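PDB 1ZPW: hypothetical protein TT1823 from Thermus thermophilus, which probably acts as a divalent-metal-dependent Cas2 endonuclease in CRISPR-based adaptive immunity against viruses and plasmids. Local coordinates for residues R4-A9 and L64-V69. Numbering follows the deposited sequence.
Sequences RLYAVA and LRIYPV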
loop_
_atom_site.group_PDB
_atom_site.type_symbol
_atom_site.label_atom_id
_atom_site.label_comp_id
_atom_site.label_asym_id
_atom_site.label_seq_id
_atom_site.Cartn_x
_atom_site.Cartn_y
_atom_site.Cartn_z
ATOM N N ARG A 4 8.776 9.861 -1.747
ATOM C CA ARG A 4 9.233 9.296 -0.508
ATOM C C ARG A 4 8.683 7.897 -0.488
ATOM O O ARG A 4 7.727 7.598 -1.201
ATOM C CB ARG A 4 8.618 10.039 0.661
ATOM C CG ARG A 4 9.052 11.454 0.896
ATOM C CD ARG A 4 8.179 12.132 1.960
ATOM N NE ARG A 4 8.639 11.886 3.331
ATOM C CZ ARG A 4 8.583 10.720 3.970
ATOM N NH1 ARG A 4 8.100 9.637 3.367
ATOM N NH2 ARG A 4 9.028 10.629 5.216
ATOM N N LEU A 5 9.283 7.049 0.344
ATOM C CA LEU A 5 8.775 5.689 0.563
ATOM C C LEU A 5 7.567 5.693 1.501
ATOM O O LEU A 5 7.575 6.356 2.546
ATOM C CB LEU A 5 9.870 4.788 1.158
ATOM C CG LEU A 5 9.487 3.356 1.565
ATOM C CD1 LEU A 5 9.091 2.571 0.314
ATOM C CD2 LEU A 5 10.650 2.663 2.278
ATOM N N TYR A 6 6.532 4.961 1.106
ATOM C CA TYR A 6 5.372 4.733 1.983
ATOM C C TYR A 6 5.144 3.253 2.127
ATOM O O TYR A 6 5.275 2.491 1.166
ATOM C CB TYR A 6 4.094 5.367 1.412
ATOM C CG TYR A 6 4.093 6.877 1.386
ATOM C CD1 TYR A 6 4.801 7.580 0.392
ATOM C CD2 TYR A 6 3.356 7.598 2.332
ATOM C CE1 TYR A 6 4.802 8.981 0.388
ATOM C CE2 TYR A 6 3.344 9.000 2.313
ATOM C CZ TYR A 6 4.057 9.661 1.325
ATOM O OH TYR A 6 4.052 11.042 1.312
ATOM N N ALA A 7 4.787 2.827 3.340
ATOM C CA ALA A 7 4.288 1.467 3.543
ATOM C C ALA A 7 2.771 1.557 3.491
ATOM O O ALA A 7 2.157 2.390 4.169
ATOM C CB ALA A 7 4.727 0.908 4.894
ATOM N N VAL A 8 2.169 0.713 2.669
ATOM C CA VAL A 8 0.711 0.764 2.489
ATOM C C VAL A 8 0.173 -0.577 2.956
ATOM O O VAL A 8 0.429 -1.587 2.309
ATOM C CB VAL A 8 0.309 1.028 1.027
ATOM C CG1 VAL A 8 -1.220 1.086 0.922
ATOM C CG2 VAL A 8 0.884 2.342 0.551
ATOM N N ALA A 9 -0.567 -0.570 4.076
ATOM C CA ALA A 9 -1.022 -1.799 4.702
ATOM C C ALA A 9 -2.531 -1.844 4.662
ATOM O O ALA A 9 -3.201 -0.844 4.941
ATOM C CB ALA A 9 -0.539 -1.869 6.150
ATOM N N LEU A 64 -7.313 0.729 5.234
ATOM C CA LEU A 64 -6.097 0.981 4.490
ATOM C C LEU A 64 -5.308 2.022 5.264
ATOM O O LEU A 64 -5.826 3.113 5.555
ATOM C CB LEU A 64 -6.430 1.488 3.066
ATOM C CG LEU A 64 -5.271 1.702 2.093
ATOM C CD1 LEU A 64 -5.773 2.139 0.704
ATOM C CD2 LEU A 64 -4.295 2.732 2.527
ATOM N N ARG A 65 -4.065 1.689 5.608
ATOM C CA ARG A 65 -3.219 2.651 6.312
ATOM C C ARG A 65 -2.004 2.982 5.487
ATOM O O ARG A 65 -1.357 2.089 4.946
ATOM C CB ARG A 65 -2.813 2.120 7.686
ATOM C CG ARG A 65 -4.027 1.814 8.565
ATOM C CD ARG A 65 -3.658 1.229 9.956
ATOM N NE ARG A 65 -3.293 2.289 10.891
ATOM C CZ ARG A 65 -4.182 2.967 11.632
ATOM N NH1 ARG A 65 -3.778 3.947 12.446
ATOM N NH2 ARG A 65 -5.477 2.681 11.520
ATOM N N ILE A 66 -1.677 4.267 5.412
ATOM C CA ILE A 66 -0.544 4.722 4.604
ATOM C C ILE A 66 0.473 5.399 5.500
ATOM O O ILE A 66 0.171 6.435 6.123
ATOM C CB ILE A 66 -1.042 5.711 3.514
ATOM C CG1 ILE A 66 -2.015 5.006 2.600
ATOM C CG2 ILE A 66 0.124 6.197 2.712
ATOM C CD1 ILE A 66 -2.870 5.975 1.666
ATOM N N TYR A 67 1.669 4.813 5.578
ATOM C CA TYR A 67 2.727 5.303 6.465
ATOM C C TYR A 67 3.863 5.931 5.694
ATOM O O TYR A 67 4.563 5.224 4.978
ATOM C CB TYR A 67 3.340 4.141 7.239
ATOM C CG TYR A 67 2.377 3.509 8.240
ATOM C CD1 TYR A 67 2.206 4.073 9.504
ATOM C CD2 TYR A 67 1.690 2.333 7.926
ATOM C CE1 TYR A 67 1.310 3.496 10.444
ATOM C CE2 TYR A 67 0.805 1.768 8.837
ATOM C CZ TYR A 67 0.647 2.338 10.088
ATOM O OH TYR A 67 -0.229 1.764 10.985
ATOM N N PRO A 68 4.131 7.219 5.891
ATOM C CA PRO A 68 5.348 7.788 5.298
ATOM C C PRO A 68 6.559 7.304 6.071
ATOM O O PRO A 68 6.554 7.380 7.306
ATOM C CB PRO A 68 5.156 9.309 5.437
ATOM C CG PRO A 68 4.017 9.518 6.381
ATOM C CD PRO A 68 3.355 8.184 6.711
ATOM N N VAL A 69 7.567 6.782 5.383
ATOM C CA VAL A 69 8.695 6.122 6.050
ATOM C C VAL A 69 9.879 7.076 6.056
ATOM O O VAL A 69 10.111 7.779 5.081
ATOM C CB VAL A 69 9.103 4.842 5.312
ATOM C CG1 VAL A 69 10.354 4.215 5.935
ATOM C CG2 VAL A 69 7.929 3.852 5.309
HETATM O O HOH W 1 11.189 7.963 2.495
#
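R4-A9 and L64-V69 bring together the first and last strands of the ferredoxin-like βαββαβ fold of Cas2 as antiparallel neighbours. Strand 4-11 is central, flanked also by 36-41. A7 pairs with Y67 and A9 with R65, each through two backbone hydrogen bonds; R65 N to A9 O is 2.8 Å. P68 faces Y6 at a non-hydrogen-bonded pair, where its lack of an N-H costs the pairing no bond. V69 N then reaches L5 O at 2.9 Å.

Y6, V8, L64 and I66 pack on the face covered by helix 43-56. The Y6 ring meets I66 CG2 through CD2 (3.5 Å) and P68 CB through CE2 (3.6 Å). V8 CG1 touches L64 CD2. On the other face L5 and V69 lie side by side, and A7 CB meets Y67 CB. A9 lies here too, its side chain about 7 Å from that of D11, a predicted catalytic magnesium ligand. Bent at chi3 (82°), R65 donates an NE hydrogen bond to Y67 OH.

At the R4 end, a water bridges L5 N and V69 O. The R4 guanidinium lays one face over P68 CB, and NH1 and NH2 each bond V69 O weakly, NH2 at 3.1 Å.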